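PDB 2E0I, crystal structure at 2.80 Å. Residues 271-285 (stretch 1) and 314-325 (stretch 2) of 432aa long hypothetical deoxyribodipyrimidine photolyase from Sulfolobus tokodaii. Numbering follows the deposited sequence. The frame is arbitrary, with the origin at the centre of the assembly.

Stretch 1 (271-285) NISWENNESYFEAWK
Stretch 2, residues 314-325: LVAFFLVKVLFV

Stretch 1 begins as an irregular segment and becomes helical from E278 to K285, with the helix continuing beyond. N277 occupies the N-cap position. I272 and W274 have extended phi/psi (-60/136 and -59/128), E275 turns to -63/-27, and N276 has positive phi (34/49). Stretch 2 is helical from L314, continuing a helix that begins earlier. A wider pi-type turn at 318-322 places L323 N 2.9 Å from F318 O, a hydrogen bond. F324 then leaves helical geometry with positive phi (49/53), and V325 is extended (-111/137). V325 N still hydrogen-bonds to L319 O at 3.0 Å.

The two helices run nearly antiparallel, at 172°, with axes 10.9 Å apart at closest approach. The register pairs N276 with V325 (CA to CA 4.5 Å), E275 with F324 (5.6 Å), Y280 with L323 (6.4 Å) and W284 with L319 (7.0 Å). The backbones are therefore closest where both chains are non-helical. There N276 N donates a hydrogen bond to F324 O at 3.2 Å.

F324 (chi1 t, chi2 38°) fits against the loop of stretch 1. W274 CA lies over its ring face, 4.1 Å from the centroid. S273 O approaches F324 CE2 to 2.9 Å, and E275 CB lies 3.3 Å from F324 CD2. I272 CG2 is 3.9 Å from F324 CE1. The W274 side chain (chi1 m, chi2 101°) starts sideways, but its end comes nearer stretch 2. Its six-membered ring meets the F324 ring obliquely, with centroids 5.6 Å apart and planes at 47°. W274 CZ3 also packs on V320 CG1 at 3.5 Å.

The N276 CA-to-CB bond points away, yet chi1 m and chi2 -31° bring OD1 within 3.5 Å of V325 CG1. E275 (chi1 t) accepts a weak hydrogen bond at OE1 from N277 N, 3.5 Å away.

W284 (chi1 t, chi2 78°) is the main helix-to-helix contact and points toward stretch 2. Its NE1 donates to V315 O at 3.1 Å, so the indole's polar atom is satisfied within an apolar setting. L319 (chi1 t, chi2 p) covers a face of the indole: its CD2 is 3.6 Å from the six-membered ring centroid, 8° off the normal. W284 CZ2 touches V315 CG1 at 3.4 Å, and W284 CB reaches L323 CD1 at 3.8 Å.

L319 CD1 lies at the edge of the F281 ring (chi1 t), 3.8 Å from F281 CD1. Y280 (chi1 m) points toward stretch 2, with CB 4.0 Å from L323 CD2.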

# COMPACT_ATOMS: atom_id res chain seq x y z
N ASN A 271 26.26 1.43 -2.09
CA ASN A 271 27.39 1.98 -2.81
C ASN A 271 27.22 2.01 -4.31
O ASN A 271 28.11 2.47 -5.03
CB ASN A 271 28.65 1.21 -2.47
CG ASN A 271 29.20 1.57 -1.11
OD1 ASN A 271 29.85 0.75 -0.45
ND2 ASN A 271 28.95 2.81 -0.67
N ILE A 272 26.09 1.51 -4.79
CA ILE A 272 25.81 1.50 -6.22
C ILE A 272 25.82 2.92 -6.75
O ILE A 272 25.29 3.83 -6.11
CB ILE A 272 24.45 0.86 -6.52
CG1 ILE A 272 24.49 -0.62 -6.15
CG2 ILE A 272 24.08 1.07 -7.98
CD1 ILE A 272 23.20 -1.36 -6.41
N SER A 273 26.45 3.13 -7.89
CA SER A 273 26.51 4.46 -8.48
C SER A 273 25.40 4.60 -9.50
O SER A 273 25.61 4.44 -10.70
CB SER A 273 27.85 4.70 -9.16
OG SER A 273 28.90 4.64 -8.20
N TRP A 274 24.20 4.89 -9.00
CA TRP A 274 23.05 5.05 -9.86
C TRP A 274 23.30 6.17 -10.86
O TRP A 274 23.68 7.28 -10.47
CB TRP A 274 21.81 5.37 -9.02
CG TRP A 274 21.55 4.36 -7.94
CD1 TRP A 274 21.84 4.49 -6.62
CD2 TRP A 274 20.97 3.06 -8.10
NE1 TRP A 274 21.49 3.35 -5.94
CE2 TRP A 274 20.96 2.46 -6.83
CE3 TRP A 274 20.47 2.35 -9.19
CZ2 TRP A 274 20.46 1.17 -6.62
CZ3 TRP A 274 19.97 1.07 -8.99
CH2 TRP A 274 19.97 0.50 -7.71
N GLU A 275 23.10 5.89 -12.13
CA GLU A 275 23.30 6.89 -13.17
C GLU A 275 22.32 8.06 -12.97
O GLU A 275 22.61 9.18 -13.37
CB GLU A 275 23.07 6.25 -14.53
CG GLU A 275 23.30 7.17 -15.71
CD GLU A 275 22.33 6.89 -16.83
OE1 GLU A 275 21.13 7.20 -16.65
OE2 GLU A 275 22.74 6.37 -17.88
N ASN A 276 21.18 7.77 -12.36
CA ASN A 276 20.12 8.75 -12.09
C ASN A 276 19.92 9.85 -13.12
O ASN A 276 19.84 11.02 -12.75
CB ASN A 276 20.31 9.41 -10.72
CG ASN A 276 19.98 8.48 -9.57
OD1 ASN A 276 19.12 7.61 -9.69
ND2 ASN A 276 20.65 8.67 -8.45
N ASN A 277 19.84 9.49 -14.39
CA ASN A 277 19.65 10.50 -15.42
C ASN A 277 18.23 11.09 -15.34
O ASN A 277 17.28 10.52 -15.86
CB ASN A 277 19.88 9.88 -16.80
CG ASN A 277 19.43 10.79 -17.92
OD1 ASN A 277 19.72 11.98 -17.92
ND2 ASN A 277 18.71 10.23 -18.88
N GLU A 278 18.12 12.25 -14.69
CA GLU A 278 16.83 12.93 -14.51
C GLU A 278 15.95 12.97 -15.75
O GLU A 278 14.73 13.13 -15.67
CB GLU A 278 17.08 14.35 -14.01
CG GLU A 278 16.46 14.64 -12.65
CD GLU A 278 17.30 15.60 -11.81
OE1 GLU A 278 18.39 15.18 -11.33
OE2 GLU A 278 16.88 16.77 -11.63
N SER A 279 16.56 12.81 -16.91
CA SER A 279 15.84 12.82 -18.17
C SER A 279 15.06 11.52 -18.38
O SER A 279 13.88 11.54 -18.73
CB SER A 279 16.82 13.03 -19.31
OG SER A 279 16.15 13.07 -20.54
N TYR A 280 15.73 10.39 -18.18
CA TYR A 280 15.07 9.09 -18.33
C TYR A 280 13.94 8.97 -17.30
O TYR A 280 12.84 8.55 -17.63
CB TYR A 280 16.05 7.94 -18.10
CG TYR A 280 17.18 7.82 -19.10
CD1 TYR A 280 17.03 8.23 -20.42
CD2 TYR A 280 18.39 7.24 -18.72
CE1 TYR A 280 18.06 8.06 -21.35
CE2 TYR A 280 19.42 7.05 -19.64
CZ TYR A 280 19.26 7.47 -20.95
OH TYR A 280 20.27 7.27 -21.87
N PHE A 281 14.25 9.34 -16.06
CA PHE A 281 13.28 9.28 -14.97
C PHE A 281 12.00 10.03 -15.30
O PHE A 281 10.90 9.59 -14.97
CB PHE A 281 13.90 9.87 -13.70
CG PHE A 281 12.98 9.83 -12.51
CD1 PHE A 281 12.41 8.63 -12.10
CD2 PHE A 281 12.69 10.98 -11.81
CE1 PHE A 281 11.55 8.59 -11.01
CE2 PHE A 281 11.83 10.94 -10.72
CZ PHE A 281 11.27 9.75 -10.32
N GLU A 282 12.15 11.18 -15.95
CA GLU A 282 11.00 12.00 -16.31
C GLU A 282 10.18 11.28 -17.37
O GLU A 282 8.95 11.35 -17.36
CB GLU A 282 11.47 13.34 -16.82
CG GLU A 282 10.39 14.40 -16.84
CD GLU A 282 10.29 15.17 -15.53
OE1 GLU A 282 10.24 14.52 -14.45
OE2 GLU A 282 10.24 16.43 -15.57
N ALA A 283 10.87 10.59 -18.27
CA ALA A 283 10.22 9.84 -19.34
C ALA A 283 9.45 8.65 -18.75
O ALA A 283 8.37 8.31 -19.22
CB ALA A 283 11.26 9.34 -20.31
N TRP A 284 10.03 8.03 -17.73
CA TRP A 284 9.42 6.89 -17.05
C TRP A 284 8.12 7.30 -16.35
O TRP A 284 7.12 6.60 -16.45
CB TRP A 284 10.41 6.33 -16.03
CG TRP A 284 9.92 5.17 -15.24
CD1 TRP A 284 9.83 3.87 -15.65
CD2 TRP A 284 9.47 5.19 -13.88
NE1 TRP A 284 9.35 3.08 -14.63
CE2 TRP A 284 9.12 3.87 -13.53
CE3 TRP A 284 9.33 6.21 -12.93
CZ2 TRP A 284 8.64 3.53 -12.26
CZ3 TRP A 284 8.85 5.87 -11.67
CH2 TRP A 284 8.51 4.54 -11.35
N LYS A 285 8.13 8.42 -15.65
CA LYS A 285 6.94 8.87 -14.95
C LYS A 285 5.82 9.23 -15.90
O LYS A 285 4.65 9.10 -15.57
CB LYS A 285 7.24 10.07 -14.05
CG LYS A 285 8.14 9.75 -12.88
CD LYS A 285 8.42 10.97 -12.01
CE LYS A 285 9.17 12.03 -12.78
NZ LYS A 285 9.40 13.25 -11.96
N LEU A 314 7.21 -4.91 -13.65
CA LEU A 314 7.84 -4.71 -14.95
C LEU A 314 8.31 -3.27 -15.00
O LEU A 314 9.40 -2.95 -15.48
CB LEU A 314 6.86 -4.95 -16.10
CG LEU A 314 6.57 -6.39 -16.48
CD1 LEU A 314 5.70 -6.43 -17.72
CD2 LEU A 314 7.88 -7.12 -16.74
N VAL A 315 7.45 -2.40 -14.49
CA VAL A 315 7.70 -0.97 -14.47
C VAL A 315 8.86 -0.66 -13.51
O VAL A 315 9.75 0.12 -13.83
CB VAL A 315 6.40 -0.24 -14.06
CG1 VAL A 315 6.70 0.92 -13.12
CG2 VAL A 315 5.69 0.25 -15.31
N ALA A 316 8.84 -1.30 -12.35
CA ALA A 316 9.87 -1.09 -11.36
C ALA A 316 11.21 -1.62 -11.88
O ALA A 316 12.26 -1.01 -11.67
CB ALA A 316 9.48 -1.78 -10.05
N PHE A 317 11.16 -2.77 -12.55
CA PHE A 317 12.36 -3.38 -13.10
C PHE A 317 13.01 -2.40 -14.08
O PHE A 317 14.18 -2.08 -13.96
CB PHE A 317 11.98 -4.67 -13.84
CG PHE A 317 13.06 -5.19 -14.76
CD1 PHE A 317 14.17 -5.88 -14.25
CD2 PHE A 317 12.99 -4.98 -16.14
CE1 PHE A 317 15.19 -6.36 -15.10
CE2 PHE A 317 14.00 -5.45 -17.00
CZ PHE A 317 15.10 -6.14 -16.48
N PHE A 318 12.22 -1.94 -15.04
CA PHE A 318 12.67 -1.02 -16.07
C PHE A 318 13.35 0.24 -15.53
O PHE A 318 14.36 0.69 -16.09
CB PHE A 318 11.49 -0.62 -16.95
CG PHE A 318 11.89 0.04 -18.23
CD1 PHE A 318 12.23 -0.72 -19.34
CD2 PHE A 318 11.97 1.43 -18.33
CE1 PHE A 318 12.63 -0.11 -20.52
CE2 PHE A 318 12.36 2.05 -19.50
CZ PHE A 318 12.70 1.28 -20.60
N LEU A 319 12.82 0.81 -14.46
CA LEU A 319 13.42 2.02 -13.92
C LEU A 319 14.76 1.74 -13.25
O LEU A 319 15.70 2.52 -13.38
CB LEU A 319 12.49 2.68 -12.91
CG LEU A 319 13.08 3.91 -12.21
CD1 LEU A 319 13.21 5.05 -13.19
CD2 LEU A 319 12.21 4.31 -11.02
N VAL A 320 14.85 0.63 -12.54
CA VAL A 320 16.08 0.34 -11.83
C VAL A 320 17.16 -0.35 -12.64
O VAL A 320 18.29 0.14 -12.72
CB VAL A 320 15.79 -0.50 -10.58
CG1 VAL A 320 17.07 -0.72 -9.80
CG2 VAL A 320 14.76 0.22 -9.71
N LYS A 321 16.82 -1.47 -13.26
CA LYS A 321 17.79 -2.25 -14.02
C LYS A 321 17.95 -1.92 -15.49
O LYS A 321 18.73 -2.57 -16.18
CB LYS A 321 17.49 -3.74 -13.84
CG LYS A 321 17.79 -4.19 -12.42
CD LYS A 321 17.48 -5.65 -12.18
CE LYS A 321 17.82 -6.03 -10.74
NZ LYS A 321 17.44 -7.44 -10.42
N VAL A 322 17.24 -0.92 -15.99
CA VAL A 322 17.38 -0.55 -17.39
C VAL A 322 17.70 0.93 -17.53
O VAL A 322 18.61 1.28 -18.26
CB VAL A 322 16.10 -0.91 -18.20
CG1 VAL A 322 16.18 -0.35 -19.60
CG2 VAL A 322 15.94 -2.42 -18.27
N LEU A 323 16.98 1.79 -16.82
CA LEU A 323 17.25 3.22 -16.91
C LEU A 323 18.28 3.57 -15.84
O LEU A 323 18.72 4.72 -15.74
CB LEU A 323 15.97 4.04 -16.70
CG LEU A 323 14.83 3.84 -17.70
CD1 LEU A 323 13.66 4.72 -17.32
CD2 LEU A 323 15.29 4.18 -19.10
N PHE A 324 18.65 2.57 -15.06
CA PHE A 324 19.62 2.69 -13.98
C PHE A 324 19.37 3.90 -13.05
O PHE A 324 20.25 4.74 -12.82
CB PHE A 324 21.03 2.74 -14.60
CG PHE A 324 22.14 2.43 -13.63
CD1 PHE A 324 21.98 1.46 -12.65
CD2 PHE A 324 23.36 3.11 -13.71
CE1 PHE A 324 23.02 1.16 -11.76
CE2 PHE A 324 24.41 2.81 -12.83
CZ PHE A 324 24.24 1.84 -11.85
N VAL A 325 18.14 3.97 -12.53
CA VAL A 325 17.74 5.02 -11.60
C VAL A 325 17.54 4.41 -10.20
O VAL A 325 16.96 3.32 -10.06
CB VAL A 325 16.44 5.71 -12.07
CG1 VAL A 325 15.97 6.70 -11.02
CG2 VAL A 325 16.67 6.40 -13.39